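Local structure of putative ATP-grasp superfamily protein (3DF7) at residues Q123-S128 and I160-I165; K111-K116 and K139-C144; V253-R258 and Q279-S284. The protein is of unknown function but probably binds ATP and a metal ion, as other members of the ATP-grasp superfamily do. All blocks are in the same frame, centred on the assembly; numbering follows the deposited sequence.

Contact 1. Residues Q123-S128 and I160-I165; sequences QVPQTS and IAQEFI
P125 and Q162 pack tightly across this contact. CG of the proline lies 3.4 Å from CD of the Q162 amide. Q162 reaches it with an extended chain, CG anti to the backbone N (chi1 -174°). One amide N-H is put to use: Q162 NE2 donates to T127 OG1 at 3.1 Å, with the hydroxyl oxygen close to the amide plane. That hydroxyl in turn donates to P125 O at 2.9 Å, from above the carbonyl plane. The buried polar groups of T127 and Q162 are thus joined in a short chain. The T127 methyl CG2 packs on I160 CD1 at 3.7 Å. I243 of strand 240-246 lies against both P125 and Q162, and Y115 of helix 111-118 lies against T127. The backbones here are antiparallel neighbours. Strand 127-128 is an outer strand of a three-stranded sheet inside the ATP-grasp domain, with 159-163 in the middle and 136-140 beyond it. T127 and Q162 form a non-hydrogen-bonded pair. S128 and A161 form the hydrogen-bonded pair next to it, with A161 N to S128 O at 2.7 Å. On the face carrying S128 and A161, the side chains of this pair do not meet closely; A161 packs on F136 and V155 instead. Toward solvent the contact is polar. E163 N donates to Q126 O at 2.8 Å. The E163 carboxylate returns along its own extended chain and takes the Q126 N-H on the anti lone pair of OE1, at 2.9 Å and nearly straight (175°). Beyond this bond the Q126 side chain is exposed and meets E163 just through CB and CG.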
ATOM      1  N   GLN A 123      11.429 -12.831 -10.959  1.00 10.09           N
ATOM      2  CA  GLN A 123      11.914 -13.658  -9.867  1.00 11.16           C
ATOM      3  C   GLN A 123      11.041 -13.578  -8.624  1.00 10.94           C
ATOM      4  O   GLN A 123      10.810 -12.493  -8.089  1.00 10.86           O
ATOM      5  CB  GLN A 123      13.342 -13.265  -9.495  1.00 11.01           C
ATOM      6  CG  GLN A 123      13.952 -14.169  -8.441  1.00 14.27           C
ATOM      7  CD  GLN A 123      14.161 -15.583  -8.945  1.00 16.69           C
ATOM      8  OE1 GLN A 123      14.883 -15.804  -9.922  1.00 14.90           O
ATOM      9  NE2 GLN A 123      13.525 -16.549  -8.287  1.00 15.82           N
ATOM     10  N   VAL A 124      10.550 -14.733  -8.176  1.00 10.05           N
ATOM     11  CA  VAL A 124       9.736 -14.814  -6.967  1.00  9.64           C
ATOM     12  C   VAL A 124      10.265 -15.978  -6.133  1.00 10.07           C
ATOM     13  O   VAL A 124      10.954 -16.860  -6.646  1.00  9.61           O
ATOM     14  CB  VAL A 124       8.234 -15.069  -7.275  1.00 10.20           C
ATOM     15  CG1 VAL A 124       7.669 -13.927  -8.102  1.00  8.71           C
ATOM     16  CG2 VAL A 124       8.063 -16.403  -7.994  1.00 10.69           C
ATOM     17  N   PRO A 125       9.968 -15.988  -4.831  1.00 10.25           N
ATOM     18  CA  PRO A 125      10.461 -17.092  -4.007  1.00 11.89           C
ATOM     19  C   PRO A 125       9.634 -18.357  -4.231  1.00 13.17           C
ATOM     20  O   PRO A 125       8.491 -18.285  -4.690  1.00 13.41           O
ATOM     21  CB  PRO A 125      10.325 -16.548  -2.587  1.00 13.50           C
ATOM     22  CG  PRO A 125       9.132 -15.657  -2.680  1.00 16.02           C
ATOM     23  CD  PRO A 125       9.314 -14.952  -4.010  1.00 10.83           C
ATOM     24  N   GLN A 126      10.214 -19.515  -3.932  1.00 12.76           N
ATOM     25  CA  GLN A 126       9.475 -20.760  -4.089  1.00 13.04           C
ATOM     26  C   GLN A 126       8.208 -20.606  -3.263  1.00 12.53           C
ATOM     27  O   GLN A 126       8.260 -20.129  -2.129  1.00 11.53           O
ATOM     28  CB  GLN A 126      10.286 -21.945  -3.565  1.00 15.21           C
ATOM     29  CG  GLN A 126      11.478 -22.326  -4.424  1.00 18.16           C
ATOM     30  CD  GLN A 126      12.130 -23.609  -3.947  1.00 20.83           C
ATOM     31  OE1 GLN A 126      11.454 -24.625  -3.758  1.00 18.78           O
ATOM     32  NE2 GLN A 126      13.442 -23.574  -3.751  1.00 21.16           N
ATOM     33  N   THR A 127       7.073 -20.996  -3.834  1.00 12.00           N
ATOM     34  CA  THR A 127       5.791 -20.888  -3.144  1.00 11.70           C
ATOM     35  C   THR A 127       4.986 -22.166  -3.349  1.00 11.88           C
ATOM     36  O   THR A 127       5.019 -22.760  -4.427  1.00 11.81           O
ATOM     37  CB  THR A 127       4.981 -19.686  -3.671  1.00 11.54           C
ATOM     38  OG1 THR A 127       5.790 -18.505  -3.607  1.00 12.05           O
ATOM     39  CG2 THR A 127       3.720 -19.471  -2.829  1.00 13.24           C
ATOM     40  N   SER A 128       4.258 -22.579  -2.317  1.00 11.37           N
ATOM     41  CA  SER A 128       3.471 -23.805  -2.392  1.00 11.14           C
ATOM     42  C   SER A 128       2.272 -23.765  -1.451  1.00 11.46           C
ATOM     43  O   SER A 128       2.150 -22.861  -0.627  1.00 11.88           O
ATOM     44  CB  SER A 128       4.364 -25.002  -2.041  1.00 11.48           C
ATOM     45  OG  SER A 128       3.654 -26.223  -2.139  1.00 12.09           O
ATOM     46  N   ILE A 160      -0.291 -20.139   2.492  1.00 15.14           N
ATOM     47  CA  ILE A 160       0.647 -20.621   1.492  1.00 14.71           C
ATOM     48  C   ILE A 160       1.970 -20.768   2.221  1.00 14.01           C
ATOM     49  O   ILE A 160       2.169 -20.182   3.290  1.00 13.15           O
ATOM     50  CB  ILE A 160       0.866 -19.629   0.315  1.00 14.74           C
ATOM     51  CG1 ILE A 160       1.419 -18.301   0.840  1.00 14.20           C
ATOM     52  CG2 ILE A 160      -0.424 -19.434  -0.455  1.00 16.13           C
ATOM     53  CD1 ILE A 160       2.046 -17.433  -0.241  1.00 14.51           C
ATOM     54  N   ALA A 161       2.856 -21.575   1.657  1.00 12.67           N
ATOM     55  CA  ALA A 161       4.182 -21.763   2.211  1.00 12.17           C
ATOM     56  C   ALA A 161       5.051 -20.970   1.249  1.00 12.12           C
ATOM     57  O   ALA A 161       4.841 -21.033   0.037  1.00 11.46           O
ATOM     58  CB  ALA A 161       4.570 -23.242   2.182  1.00 10.99           C
ATOM     59  N   GLN A 162       6.003 -20.208   1.771  1.00 12.14           N
ATOM     60  CA  GLN A 162       6.862 -19.433   0.893  1.00 13.30           C
ATOM     61  C   GLN A 162       8.285 -19.339   1.393  1.00 13.90           C
ATOM     62  O   GLN A 162       8.541 -18.990   2.547  1.00 13.46           O
ATOM     63  CB  GLN A 162       6.301 -18.026   0.679  1.00 16.33           C
ATOM     64  CG  GLN A 162       7.083 -17.225  -0.360  1.00 19.98           C
ATOM     65  CD  GLN A 162       6.386 -15.940  -0.757  1.00 22.35           C
ATOM     66  OE1 GLN A 162       6.338 -14.979   0.011  1.00 22.53           O
ATOM     67  NE2 GLN A 162       5.830 -15.922  -1.965  1.00 24.61           N
ATOM     68  N   GLU A 163       9.208 -19.663   0.496  1.00 14.27           N
ATOM     69  CA  GLU A 163      10.632 -19.620   0.783  1.00 13.92           C
ATOM     70  C   GLU A 163      11.011 -18.295   1.429  1.00 13.85           C
ATOM     71  O   GLU A 163      10.595 -17.225   0.980  1.00 13.37           O
ATOM     72  CB  GLU A 163      11.415 -19.822  -0.524  1.00 15.18           C
ATOM     73  CG  GLU A 163      12.871 -19.357  -0.486  1.00 14.66           C
ATOM     74  CD  GLU A 163      13.585 -19.553  -1.811  1.00 14.70           C
ATOM     75  OE1 GLU A 163      12.929 -19.447  -2.865  1.00 14.38           O
ATOM     76  OE2 GLU A 163      14.807 -19.797  -1.801  1.00 16.86           O
ATOM     77  N   PHE A 164      11.796 -18.369   2.498  1.00 13.78           N
ATOM     78  CA  PHE A 164      12.231 -17.165   3.187  1.00 13.62           C
ATOM     79  C   PHE A 164      13.449 -16.618   2.466  1.00 13.91           C
ATOM     80  O   PHE A 164      14.441 -17.328   2.273  1.00 13.59           O
ATOM     81  CB  PHE A 164      12.607 -17.470   4.638  1.00 15.72           C
ATOM     82  CG  PHE A 164      13.011 -16.255   5.420  1.00 17.12           C
ATOM     83  CD1 PHE A 164      12.051 -15.392   5.936  1.00 17.76           C
ATOM     84  CD2 PHE A 164      14.356 -15.953   5.611  1.00 16.52           C
ATOM     85  CE1 PHE A 164      12.423 -14.239   6.634  1.00 21.27           C
ATOM     86  CE2 PHE A 164      14.740 -14.805   6.307  1.00 18.28           C
ATOM     87  CZ  PHE A 164      13.770 -13.947   6.818  1.00 18.69           C
ATOM     88  N   ILE A 165      13.374 -15.359   2.060  1.00 12.23           N
ATOM     89  CA  ILE A 165      14.483 -14.728   1.367  1.00 13.22           C
ATOM     90  C   ILE A 165      15.205 -13.815   2.350  1.00 14.62           C
ATOM     91  O   ILE A 165      14.608 -12.900   2.914  1.00 13.87           O
ATOM     92  CB  ILE A 165      13.986 -13.901   0.165  1.00 13.33           C
ATOM     93  CG1 ILE A 165      13.175 -14.793  -0.781  1.00 13.44           C
ATOM     94  CG2 ILE A 165      15.165 -13.266  -0.549  1.00 11.60           C
ATOM     95  CD1 ILE A 165      13.940 -15.987  -1.340  1.00 13.90           C
TER

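Contact 2. Residues K111-K116 and K139-C144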
ATOM      1  N   LYS A 111      -2.241 -14.348  -2.738  1.00 13.41           N
ATOM      2  CA  LYS A 111      -0.825 -14.633  -2.954  1.00 13.04           C
ATOM      3  C   LYS A 111      -0.571 -15.877  -3.802  1.00 12.08           C
ATOM      4  O   LYS A 111       0.427 -15.948  -4.518  1.00 10.46           O
ATOM      5  CB  LYS A 111      -0.105 -14.759  -1.611  1.00 14.12           C
ATOM      6  CG  LYS A 111      -0.161 -13.493  -0.766  1.00 18.01           C
ATOM      7  CD  LYS A 111       0.749 -13.584   0.455  1.00 19.44           C
ATOM      8  CE  LYS A 111       0.553 -12.389   1.376  1.00 22.29           C
ATOM      9  NZ  LYS A 111      -0.803 -12.361   1.983  1.00 21.82           N
ATOM     10  N   TRP A 112      -1.461 -16.862  -3.724  1.00 10.71           N
ATOM     11  CA  TRP A 112      -1.267 -18.066  -4.524  1.00 10.69           C
ATOM     12  C   TRP A 112      -1.508 -17.746  -5.993  1.00 12.01           C
ATOM     13  O   TRP A 112      -0.768 -18.195  -6.867  1.00 12.12           O
ATOM     14  CB  TRP A 112      -2.212 -19.187  -4.090  1.00 12.17           C
ATOM     15  CG  TRP A 112      -2.010 -20.434  -4.910  1.00 12.26           C
ATOM     16  CD1 TRP A 112      -2.924 -21.032  -5.729  1.00 13.58           C
ATOM     17  CD2 TRP A 112      -0.803 -21.200  -5.027  1.00 10.89           C
ATOM     18  NE1 TRP A 112      -2.361 -22.123  -6.353  1.00 10.33           N
ATOM     19  CE2 TRP A 112      -1.061 -22.247  -5.941  1.00 12.08           C
ATOM     20  CE3 TRP A 112       0.470 -21.103  -4.452  1.00 10.70           C
ATOM     21  CZ2 TRP A 112      -0.090 -23.194  -6.290  1.00 12.03           C
ATOM     22  CZ3 TRP A 112       1.435 -22.044  -4.799  1.00 10.78           C
ATOM     23  CH2 TRP A 112       1.148 -23.076  -5.712  1.00 12.23           C
ATOM     24  N   GLU A 113      -2.552 -16.972  -6.263  1.00  9.66           N
ATOM     25  CA  GLU A 113      -2.859 -16.588  -7.632  1.00 11.61           C
ATOM     26  C   GLU A 113      -1.754 -15.661  -8.146  1.00 11.82           C
ATOM     27  O   GLU A 113      -1.342 -15.756  -9.299  1.00  9.97           O
ATOM     28  CB  GLU A 113      -4.219 -15.885  -7.695  1.00 12.85           C
ATOM     29  CG  GLU A 113      -5.413 -16.831  -7.570  1.00 16.87           C
ATOM     30  CD  GLU A 113      -5.459 -17.858  -8.693  1.00 18.94           C
ATOM     31  OE1 GLU A 113      -5.365 -17.456  -9.869  1.00 18.86           O
ATOM     32  OE2 GLU A 113      -5.590 -19.067  -8.403  1.00 23.70           O
ATOM     33  N   LEU A 114      -1.264 -14.776  -7.286  1.00 10.21           N
ATOM     34  CA  LEU A 114      -0.206 -13.860  -7.699  1.00 10.86           C
ATOM     35  C   LEU A 114       1.057 -14.643  -8.035  1.00  9.26           C
ATOM     36  O   LEU A 114       1.749 -14.331  -9.000  1.00 10.54           O
ATOM     37  CB  LEU A 114       0.092 -12.833  -6.602  1.00 11.31           C
ATOM     38  CG  LEU A 114       1.181 -11.809  -6.945  1.00 13.55           C
ATOM     39  CD1 LEU A 114       0.825 -11.083  -8.242  1.00 12.95           C
ATOM     40  CD2 LEU A 114       1.333 -10.821  -5.804  1.00 16.47           C
ATOM     41  N   TYR A 115       1.358 -15.660  -7.236  1.00  9.23           N
ATOM     42  CA  TYR A 115       2.535 -16.489  -7.481  1.00  8.94           C
ATOM     43  C   TYR A 115       2.475 -17.104  -8.885  1.00  8.06           C
ATOM     44  O   TYR A 115       3.434 -17.021  -9.656  1.00  8.08           O
ATOM     45  CB  TYR A 115       2.620 -17.599  -6.431  1.00  9.66           C
ATOM     46  CG  TYR A 115       3.555 -18.729  -6.811  1.00 10.92           C
ATOM     47  CD1 TYR A 115       4.927 -18.515  -6.947  1.00 10.43           C
ATOM     48  CD2 TYR A 115       3.060 -20.013  -7.045  1.00 10.82           C
ATOM     49  CE1 TYR A 115       5.787 -19.559  -7.307  1.00 12.18           C
ATOM     50  CE2 TYR A 115       3.908 -21.056  -7.407  1.00 12.98           C
ATOM     51  CZ  TYR A 115       5.266 -20.823  -7.535  1.00 12.36           C
ATOM     52  OH  TYR A 115       6.098 -21.860  -7.896  1.00 16.71           O
ATOM     53  N   LYS A 116       1.347 -17.720  -9.219  1.00  8.77           N
ATOM     54  CA  LYS A 116       1.204 -18.343 -10.535  1.00 11.18           C
ATOM     55  C   LYS A 116       1.257 -17.310 -11.655  1.00 11.69           C
ATOM     56  O   LYS A 116       1.722 -17.599 -12.757  1.00 13.51           O
ATOM     57  CB  LYS A 116      -0.108 -19.132 -10.619  1.00 10.96           C
ATOM     58  CG  LYS A 116      -0.219 -20.234  -9.578  1.00 13.40           C
ATOM     59  CD  LYS A 116      -1.403 -21.165  -9.848  1.00 11.67           C
ATOM     60  CE  LYS A 116      -2.728 -20.433  -9.800  1.00 11.12           C
ATOM     61  NZ  LYS A 116      -3.872 -21.360 -10.044  1.00 10.09           N
ATOM     62  N   LYS A 139       1.980 -17.809   5.407  1.00 12.64           N
ATOM     63  CA  LYS A 139       1.246 -16.553   5.431  1.00 14.61           C
ATOM     64  C   LYS A 139      -0.125 -16.755   4.803  1.00 13.84           C
ATOM     65  O   LYS A 139      -0.293 -17.591   3.915  1.00 12.42           O
ATOM     66  CB  LYS A 139       2.033 -15.459   4.702  1.00 17.43           C
ATOM     67  CG  LYS A 139       2.345 -15.734   3.247  1.00 22.76           C
ATOM     68  CD  LYS A 139       3.660 -15.068   2.832  1.00 26.05           C
ATOM     69  CE  LYS A 139       3.675 -13.576   3.121  1.00 28.44           C
ATOM     70  NZ  LYS A 139       5.003 -12.968   2.800  1.00 30.18           N
ATOM     71  N   PRO A 140      -1.134 -16.011   5.279  1.00 13.28           N
ATOM     72  CA  PRO A 140      -2.491 -16.139   4.739  1.00 12.95           C
ATOM     73  C   PRO A 140      -2.510 -15.829   3.246  1.00 13.36           C
ATOM     74  O   PRO A 140      -1.809 -14.924   2.794  1.00 13.47           O
ATOM     75  CB  PRO A 140      -3.283 -15.111   5.547  1.00 13.05           C
ATOM     76  CG  PRO A 140      -2.534 -15.043   6.850  1.00 14.50           C
ATOM     77  CD  PRO A 140      -1.099 -15.031   6.380  1.00 14.38           C
ATOM     78  N   ARG A 141      -3.299 -16.579   2.481  1.00 13.15           N
ATOM     79  CA  ARG A 141      -3.387 -16.339   1.043  1.00 16.49           C
ATOM     80  C   ARG A 141      -3.841 -14.909   0.775  1.00 18.48           C
ATOM     81  O   ARG A 141      -3.408 -14.288  -0.191  1.00 17.56           O
ATOM     82  CB  ARG A 141      -4.346 -17.338   0.379  1.00 16.51           C
ATOM     83  CG  ARG A 141      -3.722 -18.709   0.126  1.00 19.50           C
ATOM     84  CD  ARG A 141      -4.676 -19.676  -0.588  1.00 19.26           C
ATOM     85  NE  ARG A 141      -5.034 -19.250  -1.942  1.00 18.46           N
ATOM     86  CZ  ARG A 141      -5.649 -20.031  -2.829  1.00 18.67           C
ATOM     87  NH1 ARG A 141      -5.971 -21.278  -2.507  1.00 17.44           N
ATOM     88  NH2 ARG A 141      -5.942 -19.573  -4.035  1.00 16.94           N
ATOM     89  N   THR A 142      -4.707 -14.383   1.637  1.00 22.26           N
ATOM     90  CA  THR A 142      -5.187 -13.010   1.486  1.00 25.86           C
ATOM     91  C   THR A 142      -4.939 -12.286   2.806  1.00 28.62           C
ATOM     92  O   THR A 142      -5.466 -12.676   3.845  1.00 30.89           O
ATOM     93  CB  THR A 142      -6.698 -12.948   1.175  1.00 25.41           C
ATOM     94  OG1 THR A 142      -7.439 -12.923   2.402  1.00 24.52           O
ATOM     95  CG2 THR A 142      -7.124 -14.158   0.354  1.00 26.49           C
ATOM     96  N   ALA A 143      -4.131 -11.235   2.759  1.00 30.86           N
ATOM     97  CA  ALA A 143      -3.809 -10.466   3.955  1.00 33.25           C
ATOM     98  C   ALA A 143      -2.820  -9.378   3.591  1.00 35.03           C
ATOM     99  O   ALA A 143      -1.887  -9.614   2.826  1.00 35.98           O
ATOM    100  CB  ALA A 143      -3.216 -11.378   5.026  1.00 32.58           C
ATOM    101  N   CYS A 144      -3.017  -8.187   4.146  1.00 36.70           N
ATOM    102  CA  CYS A 144      -2.128  -7.068   3.857  1.00 39.43           C
ATOM    103  C   CYS A 144      -0.851  -7.166   4.689  1.00 38.52           C
ATOM    104  O   CYS A 144      -0.198  -8.211   4.719  1.00 38.77           O
ATOM    105  CB  CYS A 144      -2.836  -5.754   4.149  1.00 41.57           C
ATOM    106  SG  CYS A 144      -3.369  -5.611   5.854  1.00 50.51           S
TER
HETATM  107  O   HOH W   1      -2.714 -11.334   0.306  1.00 36.53           O
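K111 reaches over to the end of strand 136-140 and is gripped there by backbone oxygens. The site joins the first turn of helix 111-118 to the end of this strand and the loop that follows it, in the ATP-grasp domain. The chain beyond C144 is glycine-rich and not modelled, consistent with the mobile loop that follows such a strand in ATP-grasp proteins. The ammonium NZ donates to P140 O at 2.9 Å, nearly along the C=O axis. It also donates to A143 O at 3.1 Å, in the carbonyl plane and on a lone pair. Water 1 accepts a third bond from NZ at 2.7 Å. Three partners thus grip NZ. The lysine chain runs straight as far as CE and then bends at its last torsion (chi4 66°), which sets NZ among these acceptors. Its CE meets K139 CE at 3.8 Å, the two chains crossing at about a right angle. At the other end of the residue, K111 N donates to R141 O at 2.8 Å, so K111 is tied to the same turn by backbone and side chain. Next outward, W112 CB sits over one face of the R141 guanidinium, 3.5 Å from NE. The indole and guanidinium planes are 71° apart, and NH2 lies at the edge of the ring. D110 positions this layer. It forms a salt bridge with R141 NH2 through OD2, while its OD1 accepts from W112 N at the start of the helix. T142 OG1 is bonded to the backbone N of D81. Water 1 also accepts the N-H of A143, whose N is 2.8 Å away.

Contact 3. Residues V253-R258 and Q279-S284; sequences VVAFSR and QMVRKS
The side chain of Q279 is bent at its second torsion (chi2 -66°), which turns CD back toward R258. R258 in turn bends at its third torsion (chi3 60°), and this brings NE round to the amide group. The two chains cross at about a right angle, with the guanidinium and amide planes 70° apart. The amide group lies at the edge of the guanidinium, near its plane. The aliphatic parts pack as well: R258 CB is 3.7 Å from Q279 CD and 3.9 Å from Q279 CG. D303 lies beside this pair and makes a long, weak ion pair with R258 NH2. An alanine in place of Q279 would probably leave R258 CB and the guanidinium edge without their packing partner and the arginine end freer to turn. Deeper in, the contact is apolar and buried. A255 CB meets V281 CG2 at 3.5 Å, a close approach, and lies 4.1 Å from Q279 CB. V254 CG2 touches V281 CG1 at 4.0 Å. I301 of the adjoining strand 297-303 also touches V254, Q279 and R258. A26 and S30 of helix 18-35 touch V254 too. Strand 279-285 runs between 194-200 and 297-303 in the large antiparallel sheet. The arrangement is alpha/beta layer packing: the helical residues that lead into helix 256-260, with R258 of the helix itself, lie against one face of that sheet.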
ATOM      1  N   VAL A 253       3.896   6.176   1.543  1.00  9.12           N
ATOM      2  CA  VAL A 253       3.382   7.365   0.883  1.00 10.82           C
ATOM      3  C   VAL A 253       3.249   8.559   1.834  1.00  8.22           C
ATOM      4  O   VAL A 253       3.379   9.706   1.415  1.00  7.63           O
ATOM      5  CB  VAL A 253       1.995   7.091   0.239  1.00 14.19           C
ATOM      6  CG1 VAL A 253       0.901   7.043   1.314  1.00 12.89           C
ATOM      7  CG2 VAL A 253       1.685   8.148  -0.784  1.00 19.27           C
ATOM      8  N   VAL A 254       2.990   8.292   3.110  1.00  6.88           N
ATOM      9  CA  VAL A 254       2.826   9.379   4.068  1.00  8.40           C
ATOM     10  C   VAL A 254       4.081  10.240   4.198  1.00  7.84           C
ATOM     11  O   VAL A 254       3.999  11.403   4.575  1.00  7.73           O
ATOM     12  CB  VAL A 254       2.429   8.851   5.475  1.00  7.49           C
ATOM     13  CG1 VAL A 254       1.191   7.966   5.362  1.00  5.86           C
ATOM     14  CG2 VAL A 254       3.584   8.089   6.108  1.00  8.83           C
ATOM     15  N   ALA A 255       5.238   9.673   3.878  1.00  8.35           N
ATOM     16  CA  ALA A 255       6.493  10.417   3.988  1.00  9.34           C
ATOM     17  C   ALA A 255       6.852  11.261   2.765  1.00  9.74           C
ATOM     18  O   ALA A 255       7.778  12.071   2.822  1.00  8.58           O
ATOM     19  CB  ALA A 255       7.635   9.448   4.288  1.00  8.21           C
ATOM     20  N   PHE A 256       6.118  11.099   1.669  1.00 10.58           N
ATOM     21  CA  PHE A 256       6.443  11.833   0.447  1.00 10.54           C
ATOM     22  C   PHE A 256       6.559  13.358   0.553  1.00 11.66           C
ATOM     23  O   PHE A 256       7.523  13.934   0.047  1.00  9.98           O
ATOM     24  CB  PHE A 256       5.462  11.446  -0.665  1.00  9.39           C
ATOM     25  CG  PHE A 256       5.646  10.032  -1.185  1.00  9.44           C
ATOM     26  CD1 PHE A 256       6.536   9.150  -0.578  1.00  7.52           C
ATOM     27  CD2 PHE A 256       4.922   9.589  -2.290  1.00  7.64           C
ATOM     28  CE1 PHE A 256       6.701   7.846  -1.063  1.00  7.71           C
ATOM     29  CE2 PHE A 256       5.080   8.291  -2.783  1.00  8.98           C
ATOM     30  CZ  PHE A 256       5.973   7.418  -2.167  1.00  8.25           C
ATOM     31  N   SER A 257       5.603  14.018   1.205  1.00 11.29           N
ATOM     32  CA  SER A 257       5.672  15.476   1.326  1.00 11.51           C
ATOM     33  C   SER A 257       6.958  15.956   1.987  1.00 11.06           C
ATOM     34  O   SER A 257       7.624  16.854   1.476  1.00  9.65           O
ATOM     35  CB  SER A 257       4.470  16.016   2.105  1.00 15.06           C
ATOM     36  OG  SER A 257       3.293  15.941   1.320  1.00 19.71           O
ATOM     37  N   ARG A 258       7.304  15.359   3.122  1.00 10.10           N
ATOM     38  CA  ARG A 258       8.519  15.737   3.829  1.00  9.81           C
ATOM     39  C   ARG A 258       9.770  15.280   3.087  1.00 10.83           C
ATOM     40  O   ARG A 258      10.709  16.052   2.912  1.00  9.60           O
ATOM     41  CB  ARG A 258       8.511  15.159   5.251  1.00 10.05           C
ATOM     42  CG  ARG A 258       7.582  15.900   6.210  1.00 10.63           C
ATOM     43  CD  ARG A 258       7.371  15.125   7.506  1.00 11.19           C
ATOM     44  NE  ARG A 258       8.618  14.896   8.229  1.00 11.71           N
ATOM     45  CZ  ARG A 258       9.047  15.635   9.247  1.00 15.06           C
ATOM     46  NH1 ARG A 258       8.326  16.664   9.680  1.00 16.80           N
ATOM     47  NH2 ARG A 258      10.203  15.348   9.829  1.00 12.23           N
ATOM     48  N   GLN A 279      13.479  10.428   5.267  1.00  7.43           N
ATOM     49  CA  GLN A 279      12.575  10.332   6.406  1.00  8.04           C
ATOM     50  C   GLN A 279      12.468   8.907   6.928  1.00  7.79           C
ATOM     51  O   GLN A 279      12.683   7.947   6.190  1.00  6.20           O
ATOM     52  CB  GLN A 279      11.166  10.766   5.992  1.00  7.90           C
ATOM     53  CG  GLN A 279      11.073  12.172   5.444  1.00  7.63           C
ATOM     54  CD  GLN A 279      11.399  13.191   6.496  1.00  8.28           C
ATOM     55  OE1 GLN A 279      12.314  14.003   6.337  1.00 12.56           O
ATOM     56  NE2 GLN A 279      10.661  13.148   7.592  1.00  4.45           N
HETATM   57  N   MSE A 280      12.141   8.779   8.210  1.00  6.53           N
HETATM   58  CA  MSE A 280      11.903   7.467   8.783  1.00  8.32           C
HETATM   59  C   MSE A 280      10.458   7.472   9.258  1.00  8.35           C
HETATM   60  O   MSE A 280      10.058   8.340  10.037  1.00  7.72           O
HETATM   61  CB  MSE A 280      12.804   7.155   9.986  1.00  7.33           C
HETATM   62  CG  MSE A 280      12.394   5.843  10.679  1.00 12.74           C
HETATM   63 SE   MSE A 280      13.513   5.252  12.140  1.00 19.82          SE
HETATM   64  CE  MSE A 280      14.823   4.239  11.123  1.00 12.19           C
ATOM     65  N   VAL A 281       9.670   6.522   8.770  1.00  8.92           N
ATOM     66  CA  VAL A 281       8.285   6.404   9.199  1.00  9.34           C
ATOM     67  C   VAL A 281       8.307   5.239  10.181  1.00 10.59           C
ATOM     68  O   VAL A 281       8.909   4.206   9.899  1.00 10.11           O
ATOM     69  CB  VAL A 281       7.338   6.053   8.014  1.00 10.97           C
ATOM     70  CG1 VAL A 281       5.904   5.890   8.517  1.00 10.15           C
ATOM     71  CG2 VAL A 281       7.391   7.144   6.951  1.00 11.20           C
ATOM     72  N   ARG A 282       7.695   5.396  11.347  1.00 10.91           N
ATOM     73  CA  ARG A 282       7.691   4.284  12.285  1.00 11.38           C
ATOM     74  C   ARG A 282       6.444   4.235  13.137  1.00 11.68           C
ATOM     75  O   ARG A 282       5.873   5.266  13.503  1.00  9.89           O
ATOM     76  CB  ARG A 282       8.933   4.323  13.189  1.00 13.97           C
ATOM     77  CG  ARG A 282       8.954   5.454  14.199  1.00 13.70           C
ATOM     78  CD  ARG A 282      10.279   5.498  14.966  1.00 16.03           C
ATOM     79  NE  ARG A 282      10.304   6.622  15.894  1.00 12.88           N
ATOM     80  CZ  ARG A 282      11.387   7.074  16.518  1.00 14.89           C
ATOM     81  NH1 ARG A 282      12.573   6.502  16.327  1.00 12.37           N
ATOM     82  NH2 ARG A 282      11.280   8.117  17.328  1.00 11.81           N
ATOM     83  N   LYS A 283       6.022   3.012  13.434  1.00 10.78           N
ATOM     84  CA  LYS A 283       4.856   2.784  14.262  1.00 12.54           C
ATOM     85  C   LYS A 283       5.386   2.641  15.682  1.00 13.01           C
ATOM     86  O   LYS A 283       6.384   1.953  15.924  1.00 10.61           O
ATOM     87  CB  LYS A 283       4.142   1.505  13.822  1.00 13.39           C
ATOM     88  CG  LYS A 283       2.913   1.162  14.640  1.00 16.82           C
ATOM     89  CD  LYS A 283       2.313  -0.169  14.198  1.00 17.78           C
ATOM     90  CE  LYS A 283       1.870  -0.121  12.745  1.00 18.43           C
ATOM     91  NZ  LYS A 283       1.238  -1.395  12.308  1.00 15.63           N
ATOM     92  N   SER A 284       4.730   3.311  16.618  1.00 11.15           N
ATOM     93  CA  SER A 284       5.161   3.265  18.003  1.00 12.70           C
ATOM     94  C   SER A 284       3.975   3.394  18.939  1.00 12.55           C
ATOM     95  O   SER A 284       2.823   3.476  18.499  1.00 11.17           O
ATOM     96  CB  SER A 284       6.159   4.398  18.271  1.00 13.90           C
ATOM     97  OG  SER A 284       5.620   5.659  17.885  1.00 15.49           O
TER

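In the fold
Contacts 1 and 2 are neighbours, with centres 11 Å apart, and they touch. I160 N probably bonds to K139 O, and W112 packs on S128. Both reach the three-stranded sheet 127-128, 159-163, 136-140, and helix 111-118 lies against it. Their segments alternate along the chain: 111-116, 123-128, 139-144, 160-165. All four belong to the ATP-grasp domain. Contact 3 comes later in the chain and belongs to the separate eight-stranded sheet. Its centre is 29 Å from that of contact 1 and 26 Å from that of contact 2. Contacts 1 and 2 thus brace one small sheet and its helix, while contact 3 packs a different region; contacts 2 and 3 lie on opposite sides of the chain's centre.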